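Protein-glutamine gamma-glutamyltransferase (Pseudomonas aeruginosa PAO1, PDB 6G49) cross-links proteins in vitro by joining glutamine and lysine side chains, is critical for the viability of the bacterium and may serve an essential function linked to the cell wall. Local coordinates at residues A89-G94 with L136-H141; M113-Q118 with E149-Y154; F217-K222 with G241-Y246. One frame throughout, in Å; residues are numbered along the deposited sequence. Where two conformers were deposited one is given.

Contact 1: A89-G94 with L136-H141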
loop_
_atom_site.group_PDB
_atom_site.type_symbol
_atom_site.label_atom_id
_atom_site.label_comp_id
_atom_site.label_asym_id
_atom_site.label_seq_id
_atom_site.Cartn_x
_atom_site.Cartn_y
_atom_site.Cartn_z
ATOM N N ALA A 89 2.524 -12.127 5.030
ATOM C CA ALA A 89 3.473 -13.101 5.656
ATOM C C ALA A 89 3.451 -12.895 7.161
ATOM O O ALA A 89 3.168 -11.831 7.665
ATOM C CB ALA A 89 4.828 -12.921 5.068
ATOM N N PRO A 90 3.909 -13.878 7.952
ATOM C CA PRO A 90 4.157 -13.617 9.373
ATOM C C PRO A 90 5.219 -12.553 9.627
ATOM O O PRO A 90 6.183 -12.453 8.890
ATOM C CB PRO A 90 4.609 -14.977 9.902
ATOM C CG PRO A 90 4.208 -15.968 8.858
ATOM C CD PRO A 90 4.184 -15.242 7.513
ATOM N N GLN A 91 5.094 -11.786 10.732
ATOM C CA GLN A 91 6.012 -10.665 11.035
ATOM C C GLN A 91 6.612 -10.871 12.441
ATOM O O GLN A 91 6.087 -11.689 13.232
ATOM C CB GLN A 91 5.295 -9.299 11.003
ATOM C CG GLN A 91 4.559 -8.980 9.684
ATOM C CD GLN A 91 5.506 -8.833 8.508
ATOM O OE1 GLN A 91 6.635 -8.368 8.642
ATOM N NE2 GLN A 91 5.073 -9.311 7.351
ATOM N N TRP A 92 7.631 -10.064 12.762
ATOM C CA TRP A 92 8.201 -9.966 14.116
ATOM C C TRP A 92 8.150 -8.482 14.508
ATOM O O TRP A 92 7.559 -7.688 13.813
ATOM C CB TRP A 92 9.614 -10.575 14.188
ATOM C CG TRP A 92 10.577 -10.142 13.116
ATOM C CD1 TRP A 92 11.470 -9.102 13.184
ATOM C CD2 TRP A 92 10.803 -10.763 11.831
ATOM N NE1 TRP A 92 12.222 -9.036 12.040
ATOM C CE2 TRP A 92 11.818 -10.016 11.179
ATOM C CE3 TRP A 92 10.224 -11.846 11.149
ATOM C CZ2 TRP A 92 12.260 -10.327 9.891
ATOM C CZ3 TRP A 92 10.675 -12.157 9.882
ATOM C CH2 TRP A 92 11.675 -11.406 9.268
ATOM N N SER A 93 8.746 -8.111 15.635
ATOM C CA SER A 93 8.675 -6.727 16.137
ATOM C C SER A 93 9.424 -5.760 15.208
ATOM O O SER A 93 10.475 -6.094 14.647
ATOM C CB SER A 93 9.189 -6.625 17.555
ATOM O OG SER A 93 9.067 -5.281 18.012
ATOM N N GLY A 94 8.853 -4.557 15.001
ATOM C CA GLY A 94 9.549 -3.467 14.305
ATOM C C GLY A 94 9.818 -2.255 15.198
ATOM O O GLY A 94 10.303 -1.258 14.720
ATOM N N LEU A 136 3.925 -2.136 16.513
ATOM C CA LEU A 136 4.455 -1.858 15.195
ATOM C C LEU A 136 5.320 -3.050 14.793
ATOM O O LEU A 136 6.316 -3.373 15.471
ATOM C CB LEU A 136 5.258 -0.572 15.210
ATOM C CG LEU A 136 5.809 -0.129 13.869
ATOM C CD1 LEU A 136 4.701 0.371 12.983
ATOM C CD2 LEU A 136 6.904 0.920 14.044
ATOM N N MET A 137 4.948 -3.709 13.705
ATOM C CA MET A 137 5.649 -4.934 13.284
ATOM C C MET A 137 6.789 -4.581 12.317
ATOM O O MET A 137 7.010 -3.410 11.935
ATOM C CB MET A 137 4.653 -5.934 12.679
ATOM C CG MET A 137 3.454 -6.259 13.543
ATOM S SD MET A 137 3.963 -6.846 15.215
ATOM C CE MET A 137 4.435 -8.507 14.719
ATOM N N SER A 138 7.550 -5.612 11.903
ATOM C CA SER A 138 8.747 -5.460 11.123
ATOM C C SER A 138 8.470 -4.836 9.745
ATOM O O SER A 138 9.377 -4.221 9.200
ATOM C CB SER A 138 9.481 -6.814 10.934
ATOM O OG SER A 138 8.611 -7.916 10.719
ATOM N N ASP A 139 7.224 -4.956 9.237
ATOM C CA ASP A 139 6.842 -4.379 7.953
ATOM C C ASP A 139 6.109 -3.031 8.143
ATOM O O ASP A 139 5.375 -2.585 7.219
ATOM C CB ASP A 139 5.996 -5.370 7.161
ATOM C CG ASP A 139 4.621 -5.612 7.761
ATOM O OD1 ASP A 139 4.475 -5.321 9.006
ATOM O OD2 ASP A 139 3.728 -6.126 7.051
ATOM N N PHE A 140 6.230 -2.445 9.352
ATOM C CA PHE A 140 5.737 -1.097 9.674
ATOM C C PHE A 140 4.212 -1.051 9.623
ATOM O O PHE A 140 3.670 -0.003 9.374
ATOM C CB PHE A 140 6.343 -0.062 8.735
ATOM C CG PHE A 140 7.850 -0.020 8.808
ATOM C CD1 PHE A 140 8.470 0.645 9.844
ATOM C CD2 PHE A 140 8.639 -0.753 7.934
ATOM C CE1 PHE A 140 9.851 0.597 10.009
ATOM C CE2 PHE A 140 10.011 -0.794 8.101
ATOM C CZ PHE A 140 10.610 -0.112 9.125
ATOM N N HIS A 141 3.530 -2.141 9.915
ATOM C CA HIS A 141 2.087 -2.094 10.134
ATOM C C HIS A 141 1.814 -2.412 11.605
ATOM O O HIS A 141 2.605 -3.056 12.265
ATOM C CB HIS A 141 1.354 -3.064 9.188
ATOM C CG HIS A 141 1.066 -4.404 9.751
ATOM N ND1 HIS A 141 2.019 -5.387 9.792
ATOM C CD2 HIS A 141 -0.055 -4.963 10.255
ATOM C CE1 HIS A 141 1.496 -6.479 10.339
ATOM N NE2 HIS A 141 0.222 -6.250 10.651
#
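Ser138 reaches Gln91 and Trp92 with a single hydroxyl. Its OG donates, in the conformer given, to Gln91 OE1 over 2.9 Å, in the plane of the amide carbonyl and on a lone pair, and accepts the backbone N-H of Trp92 at 3.1 Å in a nearly straight bond (166°). With chi1 at 39°, OG lies between its own backbone N and carbonyl carbon. CB of the same serine sits over the face of the Trp92 five-membered ring, 3.8 Å from its centroid, a CH-pi contact. Gln91 bends at chi2, and its amide stacks on the Asp139 carboxylate with the two planes 6° apart, Gln91 CD 3.4 Å from Asp139 CG; a second conformer makes this placement less certain. The NE2 end of that amide is hydrogen-bonded to Glu79. Gly94 closes the other end: its N donates to Leu136 O at 2.8 Å, and the backbones form a single bridge at Ser93 and Met137, where a type I turn from Met137 to Phe140 begins. The turn joins strands 134-136 and 142-144 in the TgpA N-terminal region; Asp139 OD2 bonds Thr77 of strand 72-81, while Trp92 packs against helix 170-175 and makes a cation-pi contact with Arg171.

Contact 2: M113-Q118 with E149-Y154. With PO4 (phosphate ion), chain G; PO4 (phosphate ion), chain F.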
loop_
_atom_site.group_PDB
_atom_site.type_symbol
_atom_site.label_atom_id
_atom_site.label_comp_id
_atom_site.label_asym_id
_atom_site.label_seq_id
_atom_site.Cartn_x
_atom_site.Cartn_y
_atom_site.Cartn_z
ATOM N N MET A 113 -12.342 3.493 14.819
ATOM C CA MET A 113 -12.427 2.451 13.805
ATOM C C MET A 113 -13.738 1.697 14.007
ATOM O O MET A 113 -14.083 1.337 15.096
ATOM C CB MET A 113 -11.270 1.472 14.049
ATOM C CG MET A 113 -10.658 0.943 12.878
ATOM S SD MET A 113 -9.255 -0.107 13.456
ATOM C CE MET A 113 -9.841 -1.584 12.623
ATOM N N GLN A 114 -14.381 1.381 12.914
ATOM C CA GLN A 114 -15.493 0.447 12.913
ATOM C C GLN A 114 -14.930 -0.958 12.999
ATOM O O GLN A 114 -13.768 -1.220 12.657
ATOM C CB GLN A 114 -16.292 0.583 11.630
ATOM C CG GLN A 114 -16.903 1.954 11.393
ATOM C CD GLN A 114 -17.914 2.256 12.469
ATOM O OE1 GLN A 114 -18.956 1.583 12.601
ATOM N NE2 GLN A 114 -17.524 3.174 13.314
ATOM N N PRO A 115 -15.723 -1.937 13.455
ATOM C CA PRO A 115 -15.251 -3.322 13.457
ATOM C C PRO A 115 -14.798 -3.765 12.057
ATOM O O PRO A 115 -15.469 -3.467 11.069
ATOM C CB PRO A 115 -16.513 -4.111 13.863
ATOM C CG PRO A 115 -17.313 -3.126 14.639
ATOM C CD PRO A 115 -17.094 -1.794 13.956
ATOM N N SER A 116 -13.597 -4.363 12.033
ATOM C CA SER A 116 -12.981 -4.895 10.794
ATOM C C SER A 116 -12.943 -6.441 10.761
ATOM O O SER A 116 -12.704 -7.012 9.702
ATOM C CB SER A 116 -11.593 -4.368 10.644
ATOM O OG SER A 116 -10.797 -4.844 11.688
ATOM N N SER A 117 -13.097 -7.069 11.918
ATOM C CA SER A 117 -12.823 -8.479 12.128
ATOM C C SER A 117 -11.404 -8.848 11.695
ATOM O O SER A 117 -11.142 -9.999 11.337
ATOM C CB SER A 117 -13.871 -9.331 11.428
ATOM O OG SER A 117 -15.138 -9.122 12.001
ATOM N N GLN A 118 -10.468 -7.895 11.746
ATOM C CA GLN A 118 -9.086 -8.100 11.453
ATOM C C GLN A 118 -8.225 -7.415 12.503
ATOM O O GLN A 118 -8.648 -6.444 13.156
ATOM C CB GLN A 118 -8.699 -7.640 10.036
ATOM C CG GLN A 118 -9.457 -8.305 8.906
ATOM C CD GLN A 118 -9.040 -9.748 8.709
ATOM O OE1 GLN A 118 -8.171 -10.281 9.395
ATOM N NE2 GLN A 118 -9.606 -10.346 7.664
ATOM N N GLU A 149 -13.378 -6.248 16.771
ATOM C CA GLU A 149 -14.750 -6.713 16.629
ATOM C C GLU A 149 -15.759 -5.736 17.237
ATOM O O GLU A 149 -16.951 -5.926 17.043
ATOM C CB GLU A 149 -14.939 -8.072 17.304
ATOM C CG GLU A 149 -13.981 -9.146 16.773
ATOM C CD GLU A 149 -14.303 -9.631 15.381
ATOM O OE1 GLU A 149 -15.287 -9.127 14.776
ATOM O OE2 GLU A 149 -13.535 -10.505 14.869
ATOM N N GLN A 150 -15.263 -4.664 17.868
ATOM C CA GLN A 150 -16.123 -3.603 18.321
ATOM C C GLN A 150 -15.486 -2.269 17.898
ATOM O O GLN A 150 -14.296 -2.200 17.712
ATOM C CB GLN A 150 -16.231 -3.668 19.835
ATOM C CG GLN A 150 -17.168 -4.764 20.303
ATOM C CD GLN A 150 -16.966 -4.914 21.788
ATOM O OE1 GLN A 150 -17.169 -3.969 22.557
ATOM N NE2 GLN A 150 -16.483 -6.083 22.176
ATOM N N ARG A 151 -16.293 -1.215 17.894
ATOM C CA ARG A 151 -15.711 0.128 17.680
ATOM C C ARG A 151 -14.545 0.338 18.634
ATOM O O ARG A 151 -14.595 -0.020 19.809
ATOM C CB ARG A 151 -16.772 1.216 17.838
ATOM C CG ARG A 151 -17.835 1.228 16.767
ATOM C CD ARG A 151 -18.990 2.138 17.187
ATOM N NE ARG A 151 -20.273 1.636 16.750
ATOM C CZ ARG A 151 -21.056 0.856 17.485
ATOM N NH1 ARG A 151 -20.843 0.693 18.787
ATOM N NH2 ARG A 151 -22.053 0.244 16.893
ATOM N N LEU A 152 -13.486 1.015 18.152
ATOM C CA LEU A 152 -12.301 1.204 18.869
ATOM C C LEU A 152 -11.779 2.630 18.671
ATOM O O LEU A 152 -11.514 3.061 17.545
ATOM C CB LEU A 152 -11.238 0.202 18.401
ATOM C CG LEU A 152 -9.890 0.314 19.091
ATOM C CD1 LEU A 152 -9.995 -0.065 20.565
ATOM C CD2 LEU A 152 -8.857 -0.574 18.390
ATOM N N PHE A 153 -11.583 3.348 19.795
ATOM C CA PHE A 153 -10.913 4.670 19.755
ATOM C C PHE A 153 -9.436 4.471 20.080
ATOM O O PHE A 153 -9.045 3.744 21.010
ATOM C CB PHE A 153 -11.573 5.572 20.814
ATOM C CG PHE A 153 -10.978 6.943 20.880
ATOM C CD1 PHE A 153 -9.841 7.160 21.617
ATOM C CD2 PHE A 153 -11.623 7.997 20.289
ATOM C CE1 PHE A 153 -9.306 8.422 21.699
ATOM C CE2 PHE A 153 -11.110 9.281 20.428
ATOM C CZ PHE A 153 -9.916 9.448 21.062
ATOM N N TYR A 154 -8.558 5.150 19.340
ATOM C CA TYR A 154 -7.159 5.109 19.645
ATOM C C TYR A 154 -6.485 6.384 19.185
ATOM O O TYR A 154 -6.988 7.103 18.321
ATOM C CB TYR A 154 -6.454 3.871 19.062
ATOM C CG TYR A 154 -6.521 3.682 17.571
ATOM C CD1 TYR A 154 -7.569 3.005 17.007
ATOM C CD2 TYR A 154 -5.467 4.060 16.739
ATOM C CE1 TYR A 154 -7.645 2.831 15.629
ATOM C CE2 TYR A 154 -5.511 3.846 15.368
ATOM C CZ TYR A 154 -6.587 3.188 14.807
ATOM O OH TYR A 154 -6.711 2.960 13.456
HETATM P P PO4 G . -21.351 4.274 14.344
HETATM O O1 PO4 G . -20.432 4.828 13.289
HETATM O O2 PO4 G . -22.762 4.381 13.782
HETATM O O3 PO4 G . -21.085 2.782 14.606
HETATM O O4 PO4 G . -21.231 5.179 15.583
HETATM P P PO4 F . -12.302 -6.628 20.804
HETATM O O1 PO4 F . -11.539 -7.942 20.661
HETATM O O2 PO4 F . -12.461 -5.866 19.495
HETATM O O3 PO4 F . -13.751 -6.854 21.200
HETATM O O4 PO4 F . -11.546 -5.887 21.910
#
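Met113 and Leu152 exchange both backbone bonds of an antiparallel hydrogen-bonded pair: Met113 N donates to Leu152 O at 2.9 Å (170°), and Leu152 N returns a bond to Met113 O at 3.1 Å. The same Met113 O receives a CA-H...O contact from Arg151 CA at 3.3 Å. Beyond the pair, Ser117 OG donates to Glu149 OE1 over 2.8 Å, on the syn side of the carboxylate and 23° out of its plane. Glu149 bends at chi2 (-72°), which turns CD back from an outward-pointing CB. Between these points Pro115 lays CB and CG against the backbone of Glu149 and Gln150, its CB 3.7 Å from Glu149 O. The pairing belongs to the end of strand 107-113 and the start of strand 152-158, neighbours in a six-stranded antiparallel sheet that also takes in strands 271-273 and 278-282 of the transglutaminase-like region. Met113 SD makes an oblique Met-aromatic contact with Tyr154, 4.0 Å from its CE1, and the phenol is fixed by a hydrogen bond to the carbonyl of Phe122 in strand 120-124. Two phosphate ions, probably from the crystallisation liquor, bind separately: Arg151 NE donates to O3 of one at 2.6 Å, and Glu149 N to O2 of the other. Farther along the 113-118 loop, Ser116 OG accepts from Gln118 N in an ST turn, while Val148 makes backbone hydrogen bonds with Ser116, Ser117 and Gln118.

Contact 3: F217-K222 with G241-Y246; sequences FAYTLK and GFCAHY
Tyr219 and Gly241 pair in parallel, joining the two short strands 218-219 and 240-241 immediately before the helix that carries Cys243, the nucleophile by similarity to other transglutaminase-like enzymes. A catalytic cysteine at the N-terminal end of a helix is characteristic of the papain-like fold of this superfamily, and here Phe242 takes the N-cap position. Two backbone bonds define the pairing: Gly241 N to Ala218 O at 3.0 Å, and Thr220 N to Gly241 O at 2.9 Å. Tyr219 and Phe242 share nearly the same torsions, each with CG anti to the backbone N (chi1 -163° in both). Their rings lie 26° from parallel but are displaced, with little of one above the other; CD1 of Phe242 lies over one face of the Tyr219 ring, towards its rim. Phe242 is sandwiched, since Tyr219 OH lies over one face of its ring and Leu221 CD2 over the other, the methyl 3.8 Å from the centroid in a CH-pi contact. The hydroxyl end of Tyr219 also approaches the nucleophile, with OH 3.3 Å from Cys243 CB. The Tyr219 and Cys243 side chains both touch His287, which is likewise catalytic by similarity. At the opposite end of the aromatic cluster, Tyr246 holds CG anti to its carbonyl carbon (chi1 -72°). It and Phe217 run antiparallel alongside one another, with Phe217 CD1 3.7 Å from Tyr246 CE2, while Phe212 and Phe234 add further rings. One carbonyl is gripped twice: Tyr246 OH donates to Ala218 O over 2.6 Å from above the carbonyl plane, and Gly241 N reaches that oxygen from the opposite face.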
loop_
_atom_site.group_PDB
_atom_site.type_symbol
_atom_site.label_atom_id
_atom_site.label_comp_id
_atom_site.label_asym_id
_atom_site.label_seq_id
_atom_site.Cartn_x
_atom_site.Cartn_y
_atom_site.Cartn_z
ATOM N N PHE A 217 -3.177 3.353 -20.126
ATOM C CA PHE A 217 -3.742 2.625 -18.983
ATOM C C PHE A 217 -5.038 3.298 -18.547
ATOM O O PHE A 217 -5.191 4.533 -18.514
ATOM C CB PHE A 217 -2.700 2.609 -17.851
ATOM C CG PHE A 217 -1.639 1.554 -18.015
ATOM C CD1 PHE A 217 -1.860 0.257 -17.534
ATOM C CD2 PHE A 217 -0.426 1.835 -18.606
ATOM C CE1 PHE A 217 -0.907 -0.731 -17.691
ATOM C CE2 PHE A 217 0.518 0.849 -18.787
ATOM C CZ PHE A 217 0.272 -0.447 -18.324
ATOM N N ALA A 218 -5.968 2.461 -18.139
ATOM C CA ALA A 218 -7.244 2.786 -17.596
ATOM C C ALA A 218 -7.287 2.375 -16.127
ATOM O O ALA A 218 -6.861 1.230 -15.744
ATOM C CB ALA A 218 -8.347 2.097 -18.370
ATOM N N TYR A 219 -7.902 3.242 -15.327
ATOM C CA TYR A 219 -8.168 3.028 -13.907
ATOM C C TYR A 219 -9.687 2.849 -13.820
ATOM O O TYR A 219 -10.427 3.771 -14.082
ATOM C CB TYR A 219 -7.730 4.217 -13.077
ATOM C CG TYR A 219 -7.610 3.878 -11.620
ATOM C CD1 TYR A 219 -6.707 2.931 -11.204
ATOM C CD2 TYR A 219 -8.407 4.484 -10.670
ATOM C CE1 TYR A 219 -6.587 2.596 -9.885
ATOM C CE2 TYR A 219 -8.293 4.153 -9.338
ATOM C CZ TYR A 219 -7.373 3.206 -8.957
ATOM O OH TYR A 219 -7.226 2.849 -7.647
ATOM N N THR A 220 -10.141 1.662 -13.449
ATOM C CA THR A 220 -11.577 1.322 -13.477
ATOM C C THR A 220 -11.920 0.377 -12.305
ATOM O O THR A 220 -11.146 -0.508 -11.956
ATOM C CB THR A 220 -11.942 0.721 -14.845
ATOM O OG1 THR A 220 -13.306 0.289 -14.829
ATOM C CG2 THR A 220 -11.109 -0.476 -15.231
ATOM N N LEU A 221 -13.163 0.494 -11.846
ATOM C CA LEU A 221 -13.730 -0.375 -10.857
ATOM C C LEU A 221 -14.259 -1.653 -11.506
ATOM O O LEU A 221 -14.683 -2.518 -10.780
ATOM C CB LEU A 221 -14.856 0.377 -10.147
ATOM C CG LEU A 221 -14.392 1.341 -9.067
ATOM C CD1 LEU A 221 -15.501 2.278 -8.615
ATOM C CD2 LEU A 221 -13.866 0.556 -7.868
ATOM N N LYS A 222 -14.228 -1.754 -12.841
ATOM C CA LYS A 222 -14.681 -2.915 -13.552
ATOM C C LYS A 222 -13.616 -3.324 -14.532
ATOM O O LYS A 222 -13.795 -3.300 -15.733
ATOM C CB LYS A 222 -16.052 -2.646 -14.196
ATOM C CG LYS A 222 -17.205 -2.619 -13.195
ATOM C CD LYS A 222 -18.534 -3.138 -13.733
ATOM C CE LYS A 222 -19.314 -3.967 -12.728
ATOM N NZ LYS A 222 -19.401 -3.309 -11.400
ATOM N N GLY A 241 -7.232 -1.709 -15.069
ATOM C CA GLY A 241 -7.344 -2.315 -13.736
ATOM C C GLY A 241 -7.695 -1.315 -12.663
ATOM O O GLY A 241 -7.860 -0.101 -12.903
ATOM N N PHE A 242 -7.735 -1.794 -11.413
ATOM C CA PHE A 242 -7.868 -0.977 -10.265
ATOM C C PHE A 242 -6.545 -1.042 -9.476
ATOM O O PHE A 242 -5.543 -1.501 -9.998
ATOM C CB PHE A 242 -9.120 -1.372 -9.477
ATOM C CG PHE A 242 -9.616 -0.366 -8.483
ATOM C CD1 PHE A 242 -10.027 0.906 -8.910
ATOM C CD2 PHE A 242 -9.719 -0.637 -7.120
ATOM C CE1 PHE A 242 -10.517 1.820 -7.997
ATOM C CE2 PHE A 242 -10.201 0.300 -6.218
ATOM C CZ PHE A 242 -10.565 1.555 -6.663
ATOM N N CYS A 243 -6.522 -0.499 -8.263
ATOM C CA CYS A 243 -5.202 -0.233 -7.618
ATOM C C CYS A 243 -4.411 -1.527 -7.432
ATOM O O CYS A 243 -3.193 -1.454 -7.540
ATOM C CB CYS A 243 -5.332 0.482 -6.290
ATOM S SG CYS A 243 -6.489 -0.319 -5.164
ATOM N N ALA A 244 -5.052 -2.660 -7.170
ATOM C CA ALA A 244 -4.271 -3.914 -6.927
ATOM C C ALA A 244 -3.564 -4.398 -8.205
ATOM O O ALA A 244 -2.475 -4.955 -8.134
ATOM C CB ALA A 244 -5.127 -5.012 -6.436
ATOM N N HIS A 245 -4.163 -4.182 -9.385
ATOM C CA HIS A 245 -3.481 -4.462 -10.646
ATOM C C HIS A 245 -2.183 -3.674 -10.724
ATOM O O HIS A 245 -1.091 -4.219 -11.074
ATOM C CB HIS A 245 -4.352 -4.131 -11.888
ATOM C CG HIS A 245 -5.573 -4.951 -12.000
ATOM N ND1 HIS A 245 -6.693 -4.719 -11.246
ATOM C CD2 HIS A 245 -5.827 -6.006 -12.796
ATOM C CE1 HIS A 245 -7.607 -5.614 -11.575
ATOM N NE2 HIS A 245 -7.114 -6.403 -12.540
ATOM N N TYR A 246 -2.212 -2.359 -10.472
ATOM C CA TYR A 246 -1.086 -1.504 -10.651
ATOM C C TYR A 246 -0.014 -1.801 -9.588
ATOM O O TYR A 246 1.141 -1.923 -9.884
ATOM C CB TYR A 246 -1.473 -0.015 -10.563
ATOM C CG TYR A 246 -2.252 0.425 -11.785
ATOM C CD1 TYR A 246 -3.628 0.298 -11.851
ATOM C CD2 TYR A 246 -1.581 0.912 -12.883
ATOM C CE1 TYR A 246 -4.329 0.581 -13.007
ATOM C CE2 TYR A 246 -2.279 1.231 -14.031
ATOM C CZ TYR A 246 -3.637 1.084 -14.096
ATOM O OH TYR A 246 -4.278 1.426 -15.275
#

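In the fold
Contacts 1 and 2 both lie in the TgpA N-terminal region, yet their centres are 20 Å apart: the loops of contact 1 lead off strands of the ten-stranded sheet, while contact 2 sits at the end of a strand pair in the six-stranded one. Contact 1 is buried, and joins two loops through a shared hydroxyl and stacked polar groups. Contact 2 is more exposed: an arginine side chain and a backbone N-H hold phosphate ions. Contact 3 lies in the transglutaminase-like region, about 28 Å from either by centres and across the chain's centre from contact 1. Partly buried, it relies on clustered aromatic rings around a short parallel pair, and it alone holds an active-site residue.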